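Local structure of transglutaminase elicitor (Phytophthora sojae, 3TW5) at residues A[38-43]-A[153-158]; A[137-142]-A[361-366]. The protein catalyses protein cross-linking between glutamine and lysine side chains and, as a pathogen-associated molecular pattern, probably elicits defence responses in host plants. The protein carries 1 engineered substitution. All blocks are in the same frame, centred on the assembly; numbering follows the deposited sequence.

Contact 1: residues A[38-43]-A[153-158]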
loop_
_atom_site.group_PDB
_atom_site.type_symbol
_atom_site.label_atom_id
_atom_site.label_comp_id
_atom_site.label_asym_id
_atom_site.label_seq_id
_atom_site.Cartn_x
_atom_site.Cartn_y
_atom_site.Cartn_z
ATOM N N ALA A 38 -2.131 -10.549 0.407
ATOM C CA ALA A 38 -1.083 -10.224 1.363
ATOM C C ALA A 38 0.270 -10.700 0.857
ATOM O O ALA A 38 0.368 -11.730 0.189
ATOM C CB ALA A 38 -1.394 -10.833 2.715
ATOM N N GLY A 39 1.306 -9.933 1.178
ATOM C CA GLY A 39 2.676 -10.240 0.782
ATOM C C GLY A 39 3.629 -9.294 1.481
ATOM O O GLY A 39 3.210 -8.242 1.959
ATOM N N PRO A 40 4.919 -9.652 1.549
ATOM C CA PRO A 40 5.844 -8.794 2.278
ATOM C C PRO A 40 6.320 -7.601 1.458
ATOM O O PRO A 40 6.070 -7.529 0.252
ATOM C CB PRO A 40 7.015 -9.726 2.589
ATOM C CG PRO A 40 6.984 -10.748 1.525
ATOM C CD PRO A 40 5.606 -10.788 0.918
ATOM N N TYR A 41 6.995 -6.674 2.128
ATOM C CA TYR A 41 7.572 -5.510 1.475
ATOM C C TYR A 41 9.027 -5.778 1.079
ATOM O O TYR A 41 9.773 -4.847 0.765
ATOM C CB TYR A 41 7.444 -4.267 2.369
ATOM C CG TYR A 41 8.294 -4.284 3.622
ATOM C CD1 TYR A 41 9.430 -3.479 3.726
ATOM C CD2 TYR A 41 7.958 -5.093 4.710
ATOM C CE1 TYR A 41 10.217 -3.480 4.882
ATOM C CE2 TYR A 41 8.739 -5.109 5.870
ATOM C CZ TYR A 41 9.862 -4.298 5.949
ATOM O OH TYR A 41 10.632 -4.311 7.091
ATOM N N TRP A 42 9.409 -7.057 1.099
ATOM C CA TRP A 42 10.731 -7.531 0.670
ATOM C C TRP A 42 11.851 -6.561 1.029
ATOM O O TRP A 42 12.446 -5.943 0.146
ATOM C CB TRP A 42 10.722 -7.853 -0.828
ATOM C CG TRP A 42 9.696 -8.880 -1.164
ATOM C CD1 TRP A 42 8.474 -8.665 -1.732
ATOM C CD2 TRP A 42 9.784 -10.288 -0.917
ATOM N NE1 TRP A 42 7.800 -9.854 -1.869
ATOM C CE2 TRP A 42 8.580 -10.867 -1.376
ATOM C CE3 TRP A 42 10.766 -11.119 -0.358
ATOM C CZ2 TRP A 42 8.329 -12.242 -1.292
ATOM C CZ3 TRP A 42 10.517 -12.484 -0.278
ATOM C CH2 TRP A 42 9.307 -13.032 -0.744
ATOM N N PRO A 43 12.143 -6.436 2.335
ATOM C CA PRO A 43 13.009 -5.385 2.861
ATOM C C PRO A 43 14.391 -5.358 2.218
ATOM O O PRO A 43 14.927 -6.401 1.834
ATOM C CB PRO A 43 13.129 -5.731 4.348
ATOM C CG PRO A 43 12.006 -6.639 4.631
ATOM C CD PRO A 43 11.772 -7.402 3.382
ATOM N N GLN A 153 6.884 -21.238 -5.832
ATOM C CA GLN A 153 5.812 -21.149 -4.852
ATOM C C GLN A 153 5.010 -19.870 -5.090
ATOM O O GLN A 153 5.548 -18.898 -5.621
ATOM C CB GLN A 153 6.384 -21.175 -3.431
ATOM C CG GLN A 153 7.124 -22.467 -3.062
ATOM C CD GLN A 153 6.235 -23.705 -3.091
ATOM O OE1 GLN A 153 6.638 -24.757 -3.584
ATOM N NE2 GLN A 153 5.024 -23.583 -2.562
ATOM N N PRO A 154 3.711 -19.865 -4.717
ATOM C CA PRO A 154 2.917 -18.640 -4.830
ATOM C C PRO A 154 3.636 -17.440 -4.224
ATOM O O PRO A 154 3.578 -16.337 -4.769
ATOM C CB PRO A 154 1.661 -18.975 -4.027
ATOM C CG PRO A 154 1.486 -20.432 -4.246
ATOM C CD PRO A 154 2.879 -21.013 -4.306
ATOM N N MET A 155 4.326 -17.679 -3.116
ATOM C CA MET A 155 5.108 -16.656 -2.444
ATOM C C MET A 155 6.293 -16.165 -3.285
ATOM O O MET A 155 6.577 -14.967 -3.315
ATOM C CB MET A 155 5.587 -17.186 -1.095
ATOM C CG MET A 155 6.207 -16.149 -0.212
ATOM S SD MET A 155 5.052 -14.819 0.131
ATOM C CE MET A 155 6.127 -13.791 1.093
ATOM N N ASP A 156 6.978 -17.089 -3.957
ATOM C CA ASP A 156 8.072 -16.738 -4.861
ATOM C C ASP A 156 7.581 -15.798 -5.961
ATOM O O ASP A 156 8.256 -14.823 -6.307
ATOM C CB ASP A 156 8.682 -17.991 -5.496
ATOM C CG ASP A 156 9.492 -18.823 -4.514
ATOM O OD1 ASP A 156 10.277 -18.258 -3.722
ATOM O OD2 ASP A 156 9.359 -20.065 -4.562
ATOM N N LEU A 157 6.398 -16.099 -6.498
ATOM C CA LEU A 157 5.783 -15.290 -7.547
ATOM C C LEU A 157 5.366 -13.914 -7.040
ATOM O O LEU A 157 5.458 -12.929 -7.772
ATOM C CB LEU A 157 4.594 -16.022 -8.172
ATOM C CG LEU A 157 4.890 -17.372 -8.833
ATOM C CD1 LEU A 157 3.627 -17.962 -9.416
ATOM C CD2 LEU A 157 5.962 -17.254 -9.907
ATOM N N LYS A 158 4.920 -13.848 -5.788
ATOM C CA LYS A 158 4.632 -12.569 -5.135
ATOM C C LYS A 158 5.884 -11.692 -5.066
ATOM O O LYS A 158 5.804 -10.477 -5.241
ATOM C CB LYS A 158 4.045 -12.785 -3.734
ATOM C CG LYS A 158 2.625 -13.326 -3.743
ATOM C CD LYS A 158 2.059 -13.497 -2.342
ATOM C CE LYS A 158 0.616 -13.982 -2.409
ATOM N NZ LYS A 158 -0.048 -14.005 -1.080
#
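K158 meets the backbone of A38 with its ammonium group, and M155 brings its terminal methyl to W42; together they join the first turns of helix 154-167 to the irregular segment 38-43. The lysine chi1 (-71°) sets CG beside the backbone N, anti to the carbonyl carbon, and the extended torsions beyond it take NZ out to A38 O. NZ donates to A38 O at 2.6 Å, nearly in line with the carbonyl (C=O...N angle 166°), while the methylenes CD and CE pass beside the same oxygen. NZ also has a salt bridge to E140 OE1. In M155, chi2 (59°) turns SD, and the anti chi3 then carries CE to the six-membered part of the indole, 3.6 Å from W42 CZ2 and 3.8 Å from W42 CH2, in an oblique approach. P40 puts its CG over one face of the W42 ring, 3.3 Å above the plane and toward the rim. W42 further packs on A159 and S162, farther along the same helix. The helix start is fixed by N-terminal capping: Q153 N, at the N-cap, donates to D156 OD2 at 3.0 Å, half of a capping box, and D286 accepts from M155 N. D156 is itself held by K63 and W53. All the touching residues are buried, so the lysine charge sits inside the protein with a carboxylate to balance it and a carbonyl dipole directed at it, an environment that would probably keep the amine protonated close to the apolar packing of the methionine methyl against the indole and the proline ring on the indole face.

Contact 2: residues A[137-142]-A[361-366]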
loop_
_atom_site.group_PDB
_atom_site.type_symbol
_atom_site.label_atom_id
_atom_site.label_comp_id
_atom_site.label_asym_id
_atom_site.label_seq_id
_atom_site.Cartn_x
_atom_site.Cartn_y
_atom_site.Cartn_z
ATOM N N LEU A 137 -4.041 -4.965 -8.514
ATOM C CA LEU A 137 -4.221 -5.234 -9.941
ATOM C C LEU A 137 -3.983 -6.682 -10.346
ATOM O O LEU A 137 -4.603 -7.170 -11.293
ATOM C CB LEU A 137 -3.327 -4.318 -10.788
ATOM C CG LEU A 137 -3.558 -2.805 -10.756
ATOM C CD1 LEU A 137 -2.427 -2.121 -11.491
ATOM C CD2 LEU A 137 -4.911 -2.404 -11.345
ATOM N N GLU A 138 -3.093 -7.362 -9.630
ATOM C CA GLU A 138 -2.693 -8.718 -9.999
ATOM C C GLU A 138 -3.473 -9.790 -9.227
ATOM O O GLU A 138 -3.547 -9.746 -7.997
ATOM C CB GLU A 138 -1.186 -8.891 -9.794
ATOM C CG GLU A 138 -0.479 -9.636 -10.909
ATOM C CD GLU A 138 -0.297 -8.792 -12.160
ATOM O OE1 GLU A 138 0.221 -7.659 -12.057
ATOM O OE2 GLU A 138 -0.665 -9.273 -13.251
ATOM N N THR A 139 -4.061 -10.734 -9.962
ATOM C CA THR A 139 -4.730 -11.894 -9.373
ATOM C C THR A 139 -3.726 -12.672 -8.529
ATOM O O THR A 139 -2.600 -12.912 -8.973
ATOM C CB THR A 139 -5.310 -12.825 -10.463
ATOM O OG1 THR A 139 -6.147 -12.073 -11.348
ATOM C CG2 THR A 139 -6.128 -13.950 -9.847
ATOM N N GLU A 140 -4.127 -13.058 -7.318
ATOM C CA GLU A 140 -3.230 -13.747 -6.390
ATOM C C GLU A 140 -2.782 -15.110 -6.909
ATOM O O GLU A 140 -3.608 -15.882 -7.398
ATOM C CB GLU A 140 -3.882 -13.912 -5.014
ATOM C CG GLU A 140 -2.928 -14.462 -3.953
ATOM C CD GLU A 140 -3.609 -14.807 -2.649
ATOM O OE1 GLU A 140 -3.005 -14.556 -1.586
ATOM O OE2 GLU A 140 -4.740 -15.337 -2.684
ATOM N N PRO A 141 -1.469 -15.402 -6.812
ATOM C CA PRO A 141 -0.971 -16.752 -7.050
ATOM C C PRO A 141 -1.618 -17.717 -6.063
ATOM O O PRO A 141 -1.632 -17.447 -4.858
ATOM C CB PRO A 141 0.527 -16.632 -6.755
ATOM C CG PRO A 141 0.845 -15.214 -6.944
ATOM C CD PRO A 141 -0.373 -14.453 -6.543
ATOM N N LYS A 142 -2.164 -18.821 -6.567
ATOM C CA LYS A 142 -2.879 -19.768 -5.715
ATOM C C LYS A 142 -2.026 -20.983 -5.344
ATOM O O LYS A 142 -1.809 -21.256 -4.159
ATOM C CB LYS A 142 -4.199 -20.206 -6.363
ATOM C CG LYS A 142 -5.256 -20.653 -5.355
ATOM C CD LYS A 142 -6.281 -21.600 -5.969
ATOM C CE LYS A 142 -7.373 -20.861 -6.738
ATOM N NZ LYS A 142 -8.267 -21.817 -7.460
ATOM N N LYS A 361 -0.601 -19.265 -14.674
ATOM C CA LYS A 361 -0.629 -20.686 -14.347
ATOM C C LYS A 361 -0.894 -20.918 -12.863
ATOM O O LYS A 361 -1.553 -21.887 -12.491
ATOM C CB LYS A 361 0.680 -21.360 -14.758
ATOM C CG LYS A 361 0.857 -21.502 -16.257
ATOM C CD LYS A 361 2.179 -22.165 -16.588
ATOM C CE LYS A 361 2.328 -22.360 -18.084
ATOM N NZ LYS A 361 3.678 -22.879 -18.420
ATOM N N SER A 362 -0.385 -20.021 -12.024
ATOM C CA SER A 362 -0.559 -20.123 -10.579
ATOM C C SER A 362 -2.005 -19.887 -10.147
ATOM O O SER A 362 -2.515 -20.580 -9.263
ATOM C CB SER A 362 0.361 -19.139 -9.865
ATOM O OG SER A 362 0.491 -19.478 -8.500
ATOM N N ALA A 363 -2.652 -18.910 -10.776
ATOM C CA ALA A 363 -4.027 -18.543 -10.455
ATOM C C ALA A 363 -5.036 -19.567 -10.973
ATOM O O ALA A 363 -6.072 -19.796 -10.345
ATOM C CB ALA A 363 -4.346 -17.157 -11.004
ATOM N N ALA A 364 -4.725 -20.173 -12.118
ATOM C CA ALA A 364 -5.599 -21.171 -12.737
ATOM C C ALA A 364 -5.301 -22.583 -12.228
ATOM O O ALA A 364 -6.030 -23.530 -12.540
ATOM C CB ALA A 364 -5.481 -21.108 -14.258
ATOM N N CYS A 365 -4.237 -22.706 -11.435
ATOM C CA CYS A 365 -3.769 -23.985 -10.890
ATOM C C CYS A 365 -3.465 -25.042 -11.965
ATOM O O CYS A 365 -4.114 -26.088 -12.032
ATOM C CB CYS A 365 -4.705 -24.512 -9.787
ATOM S SG CYS A 365 -4.220 -23.990 -8.106
ATOM N N THR A 366 -2.472 -24.737 -12.801
ATOM C CA THR A 366 -1.936 -25.671 -13.794
ATOM C C THR A 366 -0.407 -25.645 -13.741
ATOM O O THR A 366 0.272 -26.432 -14.401
ATOM C CB THR A 366 -2.404 -25.332 -15.234
ATOM O OG1 THR A 366 -2.079 -23.970 -15.545
ATOM C CG2 THR A 366 -3.912 -25.552 -15.397
#
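P141 and S362 bring the two backbones closest, with P141 CA 4.9 Å from S362 CA, where the irregular segment 137-142, extended over 138-141, passes the last turn of helix 352-364. Next along, K142 N donates to S362 O at 3.2 Å, a weak bond bent to 145°. That carbonyl also receives a weak bond from C365 N, while T366 N bonds K361 O at 3.0 Å. With C365 at positive phi (57°), these two backbone bonds make a Schellman motif that ends the helix; C365, at the turn, is joined by a disulfide to C143, directly after K142. The disulfide thus ties the C-terminus to the loop between helix 128-137 and strand 145-147 in this papain-like (clan CA) protein. Among the side chains, S362 OG lies 3.3 Å from P141 CB; its hydrogen bond goes to C143 O, and S362 and C143 are also bonded through their backbones. A363 CB meets T139 CG2 at 3.8 Å, a methyl-to-methyl contact. K142 sends CG anti to its backbone N (chi1 -154°), and its CD comes 3.8 Å from C365 SG.

How the contacts relate
The centres of contacts 1 and 2 are about 13 Å apart, on the same side of the chain's centre. Their segments alternate in sequence, 38-43, 137-142, 153-158 and then 361-366, and the short hairpin of strands 145-147 and 150-152 leads from the loop of contact 2 to helix 154-167 of contact 1. The two sites touch directly: P154 CG packs on K142 O at 3.4 Å, and L157 CD1 packs on S362 CB at 3.5 Å. Helix 154-167 therefore lies between segment 38-43 and the end of helix 352-364, so parts of the chain far apart in sequence, including its C-terminal end, meet in one region of the enzyme.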